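Local coordinates for protein geranylgeranyl pyrophosphate synthetase (Pyrococcus horikoshii, PDB 1WY0) that probably makes geranylgeranyl diphosphate, the C20 isoprenoid precursor, by the stepwise addition of isopentenyl diphosphate to allylic diphosphates that characterises polyprenyl synthetases, at residues G207-I212 against K308-K313. Numbering follows the deposited sequence.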
loop_
_atom_site.group_PDB
_atom_site.type_symbol
_atom_site.label_atom_id
_atom_site.label_comp_id
_atom_site.label_asym_id
_atom_site.label_seq_id
_atom_site.Cartn_x
_atom_site.Cartn_y
_atom_site.Cartn_z
ATOM N N GLY A 207 1.094 20.111 -14.490
ATOM C CA GLY A 207 1.574 18.811 -14.030
ATOM C C GLY A 207 0.856 17.668 -14.749
ATOM O O GLY A 207 1.446 16.682 -15.174
ATOM N N ARG A 208 -0.476 17.813 -14.840
ATOM C CA ARG A 208 -1.267 16.801 -15.527
ATOM C C ARG A 208 -0.765 16.576 -16.956
ATOM O O ARG A 208 -0.543 15.458 -17.405
ATOM C CB ARG A 208 -2.717 17.284 -15.555
ATOM C CG ARG A 208 -3.702 16.160 -15.871
ATOM C CD ARG A 208 -3.522 14.963 -14.932
ATOM N NE ARG A 208 -4.790 14.250 -14.761
ATOM C CZ ARG A 208 -5.224 14.059 -13.503
ATOM N NH1 ARG A 208 -4.524 14.521 -12.481
ATOM N NH2 ARG A 208 -6.338 13.354 -13.290
ATOM N N ASN A 209 -0.619 17.699 -17.684
ATOM C CA ASN A 209 -0.218 17.624 -19.084
ATOM C C ASN A 209 1.211 17.100 -19.253
ATOM O O ASN A 209 1.523 16.345 -20.165
ATOM C CB ASN A 209 -0.326 19.027 -19.677
ATOM C CG ASN A 209 -1.724 19.248 -20.190
ATOM O OD1 ASN A 209 -2.164 18.636 -21.157
ATOM N ND2 ASN A 209 -2.439 20.163 -19.511
ATOM N N VAL A 210 2.125 17.545 -18.401
ATOM C CA VAL A 210 3.509 17.125 -18.514
ATOM C C VAL A 210 3.611 15.638 -18.180
ATOM O O VAL A 210 4.260 14.877 -18.896
ATOM C CB VAL A 210 4.414 17.945 -17.568
ATOM C CG1 VAL A 210 5.788 17.304 -17.456
ATOM C CG2 VAL A 210 4.555 19.350 -18.101
ATOM N N GLY A 211 2.952 15.231 -17.101
ATOM C CA GLY A 211 2.971 13.835 -16.704
ATOM C C GLY A 211 2.539 12.917 -17.832
ATOM O O GLY A 211 3.167 11.885 -18.082
ATOM N N ILE A 212 1.476 13.292 -18.534
ATOM C CA ILE A 212 0.979 12.474 -19.630
ATOM C C ILE A 212 1.896 12.507 -20.852
ATOM O O ILE A 212 2.236 11.458 -21.400
ATOM C CB ILE A 212 -0.462 12.897 -20.018
ATOM C CG1 ILE A 212 -1.435 12.417 -18.937
ATOM C CG2 ILE A 212 -0.852 12.316 -21.363
ATOM C CD1 ILE A 212 -2.891 12.796 -19.176
ATOM N N LYS A 308 3.550 17.077 -27.890
ATOM C CA LYS A 308 4.018 18.454 -28.037
ATOM C C LYS A 308 2.918 19.456 -27.697
ATOM O O LYS A 308 3.167 20.457 -27.025
ATOM C CB LYS A 308 4.531 18.697 -29.459
ATOM C CG LYS A 308 6.015 18.397 -29.630
ATOM C CD LYS A 308 6.287 17.644 -30.920
ATOM C CE LYS A 308 6.734 18.586 -32.025
ATOM N NZ LYS A 308 6.500 18.006 -33.385
ATOM N N ASP A 309 1.701 19.189 -28.157
ATOM C CA ASP A 309 0.600 20.088 -27.860
ATOM C C ASP A 309 0.388 20.207 -26.354
ATOM O O ASP A 309 0.278 21.310 -25.821
ATOM C CB ASP A 309 -0.686 19.605 -28.530
ATOM C CG ASP A 309 -0.643 19.740 -30.040
ATOM O OD1 ASP A 309 0.238 20.470 -30.551
ATOM O OD2 ASP A 309 -1.498 19.126 -30.718
ATOM N N MET A 310 0.345 19.075 -25.662
ATOM C CA MET A 310 0.147 19.088 -24.217
ATOM C C MET A 310 1.254 19.881 -23.529
ATOM O O MET A 310 1.028 20.546 -22.521
ATOM C CB MET A 310 0.115 17.655 -23.689
ATOM C CG MET A 310 -1.182 16.938 -23.993
ATOM S SD MET A 310 -1.076 15.177 -23.702
ATOM C CE MET A 310 -1.334 15.133 -21.948
ATOM N N ILE A 311 2.459 19.793 -24.080
ATOM C CA ILE A 311 3.598 20.521 -23.545
ATOM C C ILE A 311 3.355 22.017 -23.751
ATOM O O ILE A 311 3.572 22.825 -22.849
ATOM C CB ILE A 311 4.898 20.116 -24.272
ATOM C CG1 ILE A 311 5.359 18.745 -23.779
ATOM C CG2 ILE A 311 5.978 21.156 -24.041
ATOM C CD1 ILE A 311 5.236 18.549 -22.278
ATOM N N LYS A 312 2.907 22.379 -24.947
ATOM C CA LYS A 312 2.638 23.779 -25.250
ATOM C C LYS A 312 1.528 24.289 -24.342
ATOM O O LYS A 312 1.637 25.359 -23.760
ATOM C CB LYS A 312 2.225 23.940 -26.714
ATOM C CG LYS A 312 3.361 23.730 -27.711
ATOM C CD LYS A 312 4.533 24.681 -27.470
ATOM C CE LYS A 312 5.586 24.533 -28.573
ATOM N NZ LYS A 312 6.786 25.407 -28.381
ATOM N N LYS A 313 0.461 23.507 -24.213
ATOM C CA LYS A 313 -0.649 23.907 -23.363
ATOM C C LYS A 313 -0.222 24.056 -21.913
ATOM O O LYS A 313 -0.667 24.968 -21.224
ATOM C CB LYS A 313 -1.788 22.893 -23.449
ATOM C CG LYS A 313 -2.786 23.020 -22.307
ATOM C CD LYS A 313 -3.745 24.183 -22.551
ATOM C CE LYS A 313 -4.702 24.406 -21.381
ATOM N NZ LYS A 313 -4.804 25.843 -20.994
#
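Asn209 and Met310 face each other where two helical segments run nearly antiparallel, at 156°, with axes 8.4 Å apart. The CA atoms of Asn209 and Met310 are separated by 5.4 Å. The short amide of Asn209 suits so close an approach. Its OD1 lies against the aliphatic part of Met310, 3.4 Å from Met310 CG, while Asn209 ND2 passes 4.0 Å from Lys313 CG and donates a hydrogen bond back to the carbonyl of Ser205, one turn earlier. No hydrogen bond joins the segments. An alanine at Asn209 would probably leave a gap beside Met310 CG and the carbonyl of Ser205 without its side-chain amide donor. Unbranched and flexible, Met310 crosses Ile212 at about a right angle, and its SD lies 3.7 Å from Ile212 CG2. On the buried flank, branched Val210 meets Ile311 through Val210 CG2 and Ile311 CD1, 4.3 Å apart. Lys313, by contrast, offers only CG to the contact, its chain leading away to a long, weak ion pair with Glu316. The contact thus pairs helix 197-224 with helix 299-315 in this all-helical fold; helix 167-193 packs against Val210 and Ile212, and Val338 of the C-terminal region touches Ile311.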